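Local coordinates for isochorismatase hydrolase (PDB 3HB7), which is probably a hydrolase of the isochorismatase family, in the wider cysteine hydrolase group, with no substrate assigned, at residues Gly50-Leu55 with Gln184-Asp189; Ser83-Ile86 with Tyr90-Glu93. All coordinates share one frame; numbering follows the deposited sequence.

Overall arrangement
Contact 1 touches the start of strand 53-60 in the parallel sheet that forms the core of this isochorismatase-like chain; contact 2 lies in the connection that follows this strand. Contact 1 joins the strand to the C-terminal helix 179-187, far apart in sequence; contact 2 folds up the connection between strands 53-60 and 96-100, and so is nested within the chain loop that contact 1 closes. Their centres are 22 Å apart, and their nearest atoms, about 6 Å apart, do not touch. Helix 35-47 meets both: Ile-53 and Leu-55 of contact 1 pack on it, as do Ile-86 and Gln-92 of contact 2. No other chain of the four-chain assembly touches either contact.

Contact 1. Residues Gly50-Leu55 with Gln184-Asp189; sequences GDDIHL and QAWEND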
loop_
_atom_site.group_PDB
_atom_site.type_symbol
_atom_site.label_atom_id
_atom_site.label_comp_id
_atom_site.label_asym_id
_atom_site.label_seq_id
_atom_site.Cartn_x
_atom_site.Cartn_y
_atom_site.Cartn_z
ATOM N N GLY E 50 -2.210 54.663 30.864
ATOM C CA GLY E 50 -3.626 54.392 30.849
ATOM C C GLY E 50 -4.000 52.956 31.121
ATOM O O GLY E 50 -3.149 52.111 31.331
ATOM N N ASP E 51 -5.295 52.712 31.170
ATOM C CA ASP E 51 -5.799 51.403 31.488
ATOM C C ASP E 51 -6.611 50.738 30.386
ATOM O O ASP E 51 -7.468 49.935 30.660
ATOM C CB ASP E 51 -6.605 51.463 32.757
ATOM C CG ASP E 51 -6.517 50.206 33.520
ATOM O OD1 ASP E 51 -5.623 49.411 33.195
ATOM O OD2 ASP E 51 -7.331 50.009 34.435
ATOM N N ASP E 52 -6.361 51.117 29.153
ATOM C CA ASP E 52 -7.116 50.614 28.032
ATOM C C ASP E 52 -6.944 49.119 27.804
ATOM O O ASP E 52 -7.859 48.457 27.391
ATOM C CB ASP E 52 -6.781 51.406 26.776
ATOM C CG ASP E 52 -7.465 52.730 26.736
ATOM O OD1 ASP E 52 -8.000 53.145 27.768
ATOM O OD2 ASP E 52 -7.473 53.357 25.679
ATOM N N ILE E 53 -5.750 48.615 28.068
ATOM C CA ILE E 53 -5.440 47.230 27.831
ATOM C C ILE E 53 -4.926 46.449 29.023
ATOM O O ILE E 53 -3.916 46.774 29.585
ATOM C CB ILE E 53 -4.462 47.124 26.712
ATOM C CG1 ILE E 53 -5.129 47.676 25.465
ATOM C CG2 ILE E 53 -4.063 45.710 26.528
ATOM C CD1 ILE E 53 -4.219 48.182 24.431
ATOM N N HIS E 54 -5.640 45.387 29.375
ATOM C CA HIS E 54 -5.313 44.571 30.518
ATOM C C HIS E 54 -4.648 43.287 30.120
ATOM O O HIS E 54 -4.913 42.760 29.083
ATOM C CB HIS E 54 -6.560 44.183 31.270
ATOM C CG HIS E 54 -7.313 45.327 31.854
ATOM N ND1 HIS E 54 -8.040 45.214 33.014
ATOM C CD2 HIS E 54 -7.482 46.594 31.430
ATOM C CE1 HIS E 54 -8.613 46.365 33.287
ATOM N NE2 HIS E 54 -8.290 47.220 32.341
ATOM N N LEU E 55 -3.818 42.766 30.999
ATOM C CA LEU E 55 -3.217 41.478 30.820
ATOM C C LEU E 55 -3.879 40.520 31.782
ATOM O O LEU E 55 -3.998 40.819 32.944
ATOM C CB LEU E 55 -1.751 41.543 31.163
ATOM C CG LEU E 55 -0.761 41.958 30.103
ATOM C CD1 LEU E 55 0.603 41.472 30.476
ATOM C CD2 LEU E 55 -1.175 41.431 28.788
ATOM N N GLN E 184 0.386 48.487 16.195
ATOM C CA GLN E 184 0.313 49.619 15.300
ATOM C C GLN E 184 -1.087 50.148 15.113
ATOM O O GLN E 184 -1.277 51.315 14.850
ATOM C CB GLN E 184 0.940 49.306 13.959
ATOM C CG GLN E 184 0.498 50.237 12.885
ATOM C CD GLN E 184 1.388 51.454 12.751
ATOM O OE1 GLN E 184 2.451 51.538 13.361
ATOM N NE2 GLN E 184 0.960 52.396 11.931
ATOM N N ALA E 185 -2.073 49.280 15.199
ATOM C CA ALA E 185 -3.433 49.723 15.046
ATOM C C ALA E 185 -3.856 50.653 16.161
ATOM O O ALA E 185 -4.582 51.591 15.941
ATOM C CB ALA E 185 -4.336 48.570 14.951
ATOM N N TRP E 186 -3.433 50.356 17.373
ATOM C CA TRP E 186 -3.735 51.200 18.507
ATOM C C TRP E 186 -3.069 52.548 18.376
ATOM O O TRP E 186 -3.631 53.563 18.742
ATOM C CB TRP E 186 -3.331 50.548 19.809
ATOM C CG TRP E 186 -4.381 49.682 20.421
ATOM C CD1 TRP E 186 -4.469 48.334 20.335
ATOM C CD2 TRP E 186 -5.475 50.096 21.243
ATOM N NE1 TRP E 186 -5.539 47.886 21.039
ATOM C CE2 TRP E 186 -6.177 48.949 21.604
ATOM C CE3 TRP E 186 -5.928 51.326 21.703
ATOM C CZ2 TRP E 186 -7.301 48.993 22.388
ATOM C CZ3 TRP E 186 -7.039 51.361 22.483
ATOM C CH2 TRP E 186 -7.717 50.206 22.815
ATOM N N GLU E 187 -1.849 52.537 17.873
ATOM C CA GLU E 187 -1.053 53.744 17.758
ATOM C C GLU E 187 -1.757 54.686 16.840
ATOM O O GLU E 187 -1.801 55.872 17.065
ATOM C CB GLU E 187 0.313 53.420 17.197
ATOM C CG GLU E 187 1.444 53.916 18.042
ATOM C CD GLU E 187 1.693 53.062 19.261
ATOM O OE1 GLU E 187 2.847 52.649 19.472
ATOM O OE2 GLU E 187 0.737 52.813 20.013
ATOM N N ASN E 188 -2.371 54.101 15.836
ATOM C CA ASN E 188 -3.063 54.803 14.791
ATOM C C ASN E 188 -4.475 55.198 15.164
ATOM O O ASN E 188 -5.205 55.739 14.365
ATOM C CB ASN E 188 -3.110 53.920 13.564
ATOM C CG ASN E 188 -1.890 54.067 12.707
ATOM O OD1 ASN E 188 -0.764 53.884 13.154
ATOM N ND2 ASN E 188 -2.107 54.408 11.462
ATOM N N ASP E 189 -4.883 54.895 16.374
ATOM C CA ASP E 189 -6.241 55.201 16.750
ATOM C C ASP E 189 -7.232 54.551 15.790
ATOM O O ASP E 189 -8.279 55.104 15.509
ATOM C CB ASP E 189 -6.462 56.708 16.780
#
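Apolar packing carries this contact: Ile-53 sets its terminal methyl over one face of the Trp-186 indole. CD1 of Ile-53 lies 3.5 Å from CE2 of Trp-186 and 3.7 Å from the centroid of the five-membered ring, 20° off the normal, a CH-pi contact displaced toward the rim. The two side chains approach from opposite directions, and CG1 of Ile-53 follows behind, 4.0 Å from CZ2 of Trp-186. With CG1 anti to its own carbonyl carbon (chi1 -63°), Ile-53 sends this longer branch to the indole. Tyr-182 and His-8 meet the same indole edge-to-face. The packing belongs to the alpha/beta fold of the isochorismatase family: the last turn of helix 179-187 reaches the start of strand 53-60, which runs between strands 8-13 and 96-100. A Schellman motif follows that turn, with Asp-189, at positive phi, the first residue to leave helical angles and its N bonding Trp-186 O at 3.0 Å. An alanine in place of Trp-186 would remove the indole and is likely to leave the CD1 methyl of Ile-53 without its aromatic cover and open a gap beside His-8. The polar side is slight: OD2 of Asp-52 comes within 3.8 Å of CZ3 of Trp-186, carboxylate and ring planes 49° apart, while the same oxygen forms a salt bridge with Arg-48.

Contact 2. Residues Ser83-Ile86 with Tyr90-Glu93; sequences SDFI and YPQE
The hydroxyl of Tyr-90 donates a hydrogen bond to the carboxylate of Asp-84, OH to OD2 2.9 Å. It meets that oxygen on the syn side, 20° out of the carboxylate plane. Carboxylate and phenol ring stand almost perpendicular, and OD2 sits at the ring's edge, in its plane, where it also comes within 3.4 Å of CE2 of Tyr-90. The same ring edge runs along the backbone of 83-86: the carbonyl O of Phe-85 lies in the ring plane, 3.5 Å from CD2 of Tyr-90. Beside it, CB of Phe-85 touches CD2 of Tyr-90 at 3.7 Å, giving the tyrosine an apolar neighbour between its backbone and its bonded hydroxyl.

Phe-85 also meets Pro-91, the residue after Tyr-90. Its CG is anti to the carbonyl carbon (chi1 -53°), which turns one face of the phenyl ring to Pro-91, and the two side chains cross at about a right angle. CG of Pro-91 stands over that face, 4.1 Å from the ring centroid and 28° off the normal, a CH-pi contact whose closest atom is CD2 of Phe-85 at 3.7 Å. The proline, directly bonded to Tyr-90, also lays its CD over a face of the Tyr-90 ring, 3.0 Å above the plane and offset toward the rim.

Phe-85 and Pro-91 both pack on Ile-97 of strand 96-100, and Arg-46 of helix 35-47 hydrogen-bonds the carbonyl O of Tyr-90 through NH2. The arrangement is an irregular loop whose chain doubles back, bringing 83-86 beside 90-93 within the long connection from strand 53-60 to strand 96-100, and it packs on these two strands of the parallel sheet of the isochorismatase-type alpha/beta fold.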
loop_
_atom_site.group_PDB
_atom_site.type_symbol
_atom_site.label_atom_id
_atom_site.label_comp_id
_atom_site.label_asym_id
_atom_site.label_seq_id
_atom_site.Cartn_x
_atom_site.Cartn_y
_atom_site.Cartn_z
ATOM N N SER E 83 2.557 23.932 36.804
ATOM C CA SER E 83 1.432 24.834 36.666
ATOM C C SER E 83 1.808 26.278 36.508
ATOM O O SER E 83 1.087 27.037 35.919
ATOM C CB SER E 83 0.480 24.676 37.831
ATOM O OG SER E 83 -0.815 25.018 37.457
ATOM N N ASP E 84 2.944 26.653 37.073
ATOM C CA ASP E 84 3.355 28.050 37.131
ATOM C C ASP E 84 3.798 28.646 35.833
ATOM O O ASP E 84 4.243 27.966 34.954
ATOM C CB ASP E 84 4.430 28.261 38.181
ATOM C CG ASP E 84 4.243 29.539 38.942
ATOM O OD1 ASP E 84 3.127 30.060 38.952
ATOM O OD2 ASP E 84 5.204 30.030 39.532
ATOM N N PHE E 85 3.665 29.949 35.738
ATOM C CA PHE E 85 4.094 30.662 34.569
ATOM C C PHE E 85 5.606 30.606 34.436
ATOM O O PHE E 85 6.318 30.535 35.404
ATOM C CB PHE E 85 3.566 32.084 34.597
ATOM C CG PHE E 85 2.100 32.159 34.811
ATOM C CD1 PHE E 85 1.241 32.012 33.779
ATOM C CD2 PHE E 85 1.586 32.328 36.054
ATOM C CE1 PHE E 85 -0.085 32.041 33.987
ATOM C CE2 PHE E 85 0.268 32.357 36.251
ATOM C CZ PHE E 85 -0.563 32.216 35.219
ATOM N N ILE E 86 6.080 30.587 33.216
ATOM C CA ILE E 86 7.481 30.672 32.988
ATOM C C ILE E 86 7.880 32.084 33.317
ATOM O O ILE E 86 7.123 33.004 33.117
ATOM C CB ILE E 86 7.810 30.343 31.562
ATOM C CG1 ILE E 86 6.988 31.204 30.641
ATOM C CG2 ILE E 86 7.531 28.919 31.306
ATOM C CD1 ILE E 86 7.472 31.215 29.286
ATOM N N TYR E 90 6.076 35.880 33.352
ATOM C CA TYR E 90 5.420 35.959 34.632
ATOM C C TYR E 90 4.586 37.204 34.827
ATOM O O TYR E 90 4.906 38.258 34.343
ATOM C CB TYR E 90 6.441 35.881 35.732
ATOM C CG TYR E 90 5.996 35.090 36.889
ATOM C CD1 TYR E 90 5.575 35.696 38.042
ATOM C CD2 TYR E 90 5.991 33.733 36.835
ATOM C CE1 TYR E 90 5.171 34.967 39.082
ATOM C CE2 TYR E 90 5.596 33.005 37.871
ATOM C CZ TYR E 90 5.186 33.614 38.991
ATOM O OH TYR E 90 4.805 32.834 40.024
ATOM N N PRO E 91 3.492 37.042 35.535
ATOM C CA PRO E 91 2.546 38.111 35.752
ATOM C C PRO E 91 3.102 39.154 36.668
ATOM O O PRO E 91 3.898 38.872 37.524
ATOM C CB PRO E 91 1.399 37.407 36.457
ATOM C CG PRO E 91 1.602 36.036 36.228
ATOM C CD PRO E 91 3.032 35.819 36.178
ATOM N N GLN E 92 2.635 40.367 36.506
ATOM C CA GLN E 92 3.121 41.418 37.342
ATOM C C GLN E 92 2.083 41.922 38.292
ATOM O O GLN E 92 1.061 42.405 37.882
ATOM C CB GLN E 92 3.533 42.585 36.463
ATOM C CG GLN E 92 4.865 43.126 36.785
ATOM C CD GLN E 92 5.517 43.717 35.597
ATOM O OE1 GLN E 92 5.084 44.725 35.098
ATOM N NE2 GLN E 92 6.559 43.086 35.127
ATOM N N GLU E 93 2.334 41.835 39.576
ATOM C CA GLU E 93 1.627 42.726 40.441
ATOM C C GLU E 93 0.150 42.564 40.324
ATOM O O GLU E 93 -0.410 41.585 40.726
ATOM C CB GLU E 93 1.979 44.163 40.089
#